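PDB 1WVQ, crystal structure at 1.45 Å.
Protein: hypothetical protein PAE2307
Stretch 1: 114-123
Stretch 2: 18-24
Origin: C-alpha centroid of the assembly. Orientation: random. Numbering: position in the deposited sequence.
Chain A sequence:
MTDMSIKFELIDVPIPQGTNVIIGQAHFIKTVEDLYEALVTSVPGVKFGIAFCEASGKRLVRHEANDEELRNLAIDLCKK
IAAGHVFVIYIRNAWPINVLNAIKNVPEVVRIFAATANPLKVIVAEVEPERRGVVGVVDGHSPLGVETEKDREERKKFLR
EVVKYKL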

# COMPACT_ATOMS: atom_id res chain seq x y z
N ALA A 114 4.89 -17.25 -8.09
CA ALA A 114 3.76 -18.12 -7.85
C ALA A 114 3.38 -18.25 -6.39
O ALA A 114 4.22 -18.12 -5.50
CB ALA A 114 4.06 -19.51 -8.42
N ALA A 115 2.10 -18.50 -6.16
CA ALA A 115 1.53 -18.73 -4.84
C ALA A 115 0.53 -19.83 -5.18
O ALA A 115 -0.48 -19.57 -5.83
CB ALA A 115 0.82 -17.49 -4.32
N THR A 116 0.80 -21.05 -4.76
CA THR A 116 -0.08 -22.14 -5.14
C THR A 116 0.12 -23.41 -4.32
O THR A 116 1.07 -23.54 -3.54
CB THR A 116 0.14 -22.48 -6.63
OG1 THR A 116 -0.87 -23.38 -7.10
CG2 THR A 116 1.52 -23.13 -6.81
N ALA A 117 -0.81 -24.34 -4.50
CA ALA A 117 -0.75 -25.63 -3.83
C ALA A 117 -0.89 -26.71 -4.89
O ALA A 117 -0.99 -27.90 -4.57
CB ALA A 117 -1.87 -25.74 -2.79
N ASN A 118 -0.88 -26.29 -6.15
CA ASN A 118 -1.01 -27.19 -7.30
C ASN A 118 0.30 -27.75 -7.79
O ASN A 118 1.38 -27.28 -7.41
CB ASN A 118 -1.60 -26.46 -8.51
CG ASN A 118 -2.96 -25.93 -8.26
OD1 ASN A 118 -3.77 -26.57 -7.61
ND2 ASN A 118 -3.24 -24.74 -8.79
N PRO A 119 0.24 -28.77 -8.66
CA PRO A 119 1.48 -29.33 -9.20
C PRO A 119 2.12 -28.10 -9.83
O PRO A 119 1.42 -27.28 -10.44
CB PRO A 119 0.98 -30.33 -10.23
CG PRO A 119 -0.27 -30.84 -9.60
CD PRO A 119 -0.92 -29.58 -9.08
N LEU A 120 3.42 -27.95 -9.69
CA LEU A 120 4.09 -26.77 -10.20
C LEU A 120 5.50 -27.06 -10.71
O LEU A 120 6.21 -27.90 -10.15
CB LEU A 120 4.15 -25.73 -9.08
CG LEU A 120 4.95 -24.44 -9.24
CD1 LEU A 120 4.23 -23.45 -10.15
CD2 LEU A 120 5.14 -23.83 -7.86
N LYS A 121 5.88 -26.37 -11.77
CA LYS A 121 7.21 -26.50 -12.35
C LYS A 121 7.78 -25.10 -12.49
O LYS A 121 7.04 -24.14 -12.74
CB LYS A 121 7.16 -27.14 -13.74
CG LYS A 121 6.50 -28.51 -13.80
CD LYS A 121 7.38 -29.59 -13.22
CE LYS A 121 6.82 -30.97 -13.53
NZ LYS A 121 7.73 -32.04 -13.05
N VAL A 122 9.09 -24.97 -12.32
CA VAL A 122 9.75 -23.69 -12.46
C VAL A 122 10.68 -23.82 -13.65
O VAL A 122 11.43 -24.79 -13.74
CB VAL A 122 10.60 -23.32 -11.23
CG1 VAL A 122 11.30 -21.99 -11.45
CG2 VAL A 122 9.73 -23.25 -9.99
N ILE A 123 10.61 -22.87 -14.58
CA ILE A 123 11.48 -22.90 -15.75
C ILE A 123 12.68 -22.02 -15.45
O ILE A 123 12.54 -20.83 -15.17
CB ILE A 123 10.77 -22.36 -17.01
CG1 ILE A 123 9.47 -23.13 -17.26
CG2 ILE A 123 11.71 -22.51 -18.22
CD1 ILE A 123 8.64 -22.57 -18.38
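Stretch 2 (18-24) GTNVIIG

An antiparallel strand pair satisfies its backbone in alternate residues: each hydrogen-bonded pair closes a ring of two N-H···O=C bonds, while the residues between them turn their amides to the other side. The segment 18-24 of PAE2307 illustrates this against 114-123. Through Val21, Ile22 and Ile23 its chain is extended, and it runs beside strand 114-116 at an angle of 179° between N-to-C directions, the axes approaching to 4.8 Å.

Two such rings mark the register. Val21 N donates to Thr116 O at 2.9 Å, nearly linear at 172°, and Thr116 N returns the bond to Val21 O at 3.0 Å. Two residues along, Ile23 N gives to Ala114 O at 3.0 Å, whereas the reciprocal bond from Ala114 N to Ile23 O is longer, 3.3 Å. Between the rings lies the non-hydrogen-bonded pair Ala115 and Ile22, whose CA atoms are 4.4 Å apart; Ala115 CB meets Ile22 CG1 at 4.3 Å on the face opposite Val21 and Ile23. Here the bonded carbonyls receive additional CA-H···O contacts: Ala115 CA lies 3.3 Å from Val21 O, and Ile22 CA 3.2 Å from Ala114 O.

Past Thr116 the first chain leaves the ladder. Thr116 OG1 accepts a bond from Asn118 N at 3.1 Å, so a strand side chain satisfies an amide in the loop that follows. Ala117 CB still meets Asn20 ND2 at 3.4 Å, a packing contact.

The chain then returns as strand 120-123, running at 12° to strand 20-24 but too far from it for backbone pairing. Side chains bridge the gap from the sheet face that carries Val21 and Ile23: Leu120 CD2 touches Val21 CG1 at 3.8 Å and Ile23 CD1 at 4.0 Å, and Val122 CG2 reaches Ile23 CD1 at 4.0 Å. Backbone hydrogen bonds join the paired strands, and Leu120 and Val122 pack on the face that carries Val21 and Ile23.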

# COMPACT_ATOMS: atom_id res chain seq x y z
N GLY A 18 -1.62 -29.93 2.37
CA GLY A 18 -1.74 -29.04 3.51
C GLY A 18 -0.77 -27.89 3.45
O GLY A 18 -0.76 -27.03 4.34
N THR A 19 0.08 -27.86 2.43
CA THR A 19 1.03 -26.76 2.32
C THR A 19 0.80 -25.97 1.06
O THR A 19 0.13 -26.41 0.13
CB THR A 19 2.51 -27.25 2.29
OG1 THR A 19 2.79 -27.87 1.02
CG2 THR A 19 2.76 -28.25 3.40
N ASN A 20 1.36 -24.76 1.05
CA ASN A 20 1.31 -23.89 -0.11
C ASN A 20 2.73 -23.39 -0.27
O ASN A 20 3.47 -23.29 0.71
CB ASN A 20 0.39 -22.68 0.12
CG ASN A 20 -1.07 -22.99 -0.15
OD1 ASN A 20 -1.78 -23.53 0.70
ND2 ASN A 20 -1.52 -22.66 -1.35
N VAL A 21 3.11 -23.10 -1.50
CA VAL A 21 4.44 -22.59 -1.76
C VAL A 21 4.32 -21.22 -2.42
O VAL A 21 3.38 -20.96 -3.17
CB VAL A 21 5.24 -23.55 -2.69
CG1 VAL A 21 4.68 -23.53 -4.11
CG2 VAL A 21 6.72 -23.18 -2.69
N ILE A 22 5.25 -20.34 -2.07
CA ILE A 22 5.31 -18.99 -2.62
C ILE A 22 6.76 -18.85 -3.08
O ILE A 22 7.69 -19.05 -2.29
CB ILE A 22 4.99 -17.91 -1.56
CG1 ILE A 22 3.55 -18.08 -1.07
CG2 ILE A 22 5.16 -16.52 -2.15
CD1 ILE A 22 3.20 -17.22 0.15
N ILE A 23 6.95 -18.56 -4.36
CA ILE A 23 8.28 -18.40 -4.92
C ILE A 23 8.38 -17.02 -5.53
O ILE A 23 7.47 -16.56 -6.22
CB ILE A 23 8.55 -19.46 -6.03
CG1 ILE A 23 8.27 -20.86 -5.47
CG2 ILE A 23 9.99 -19.36 -6.53
CD1 ILE A 23 8.35 -21.95 -6.52
N GLY A 24 9.50 -16.34 -5.27
CA GLY A 24 9.67 -15.00 -5.81
C GLY A 24 11.12 -14.58 -5.97
O GLY A 24 12.04 -15.40 -5.91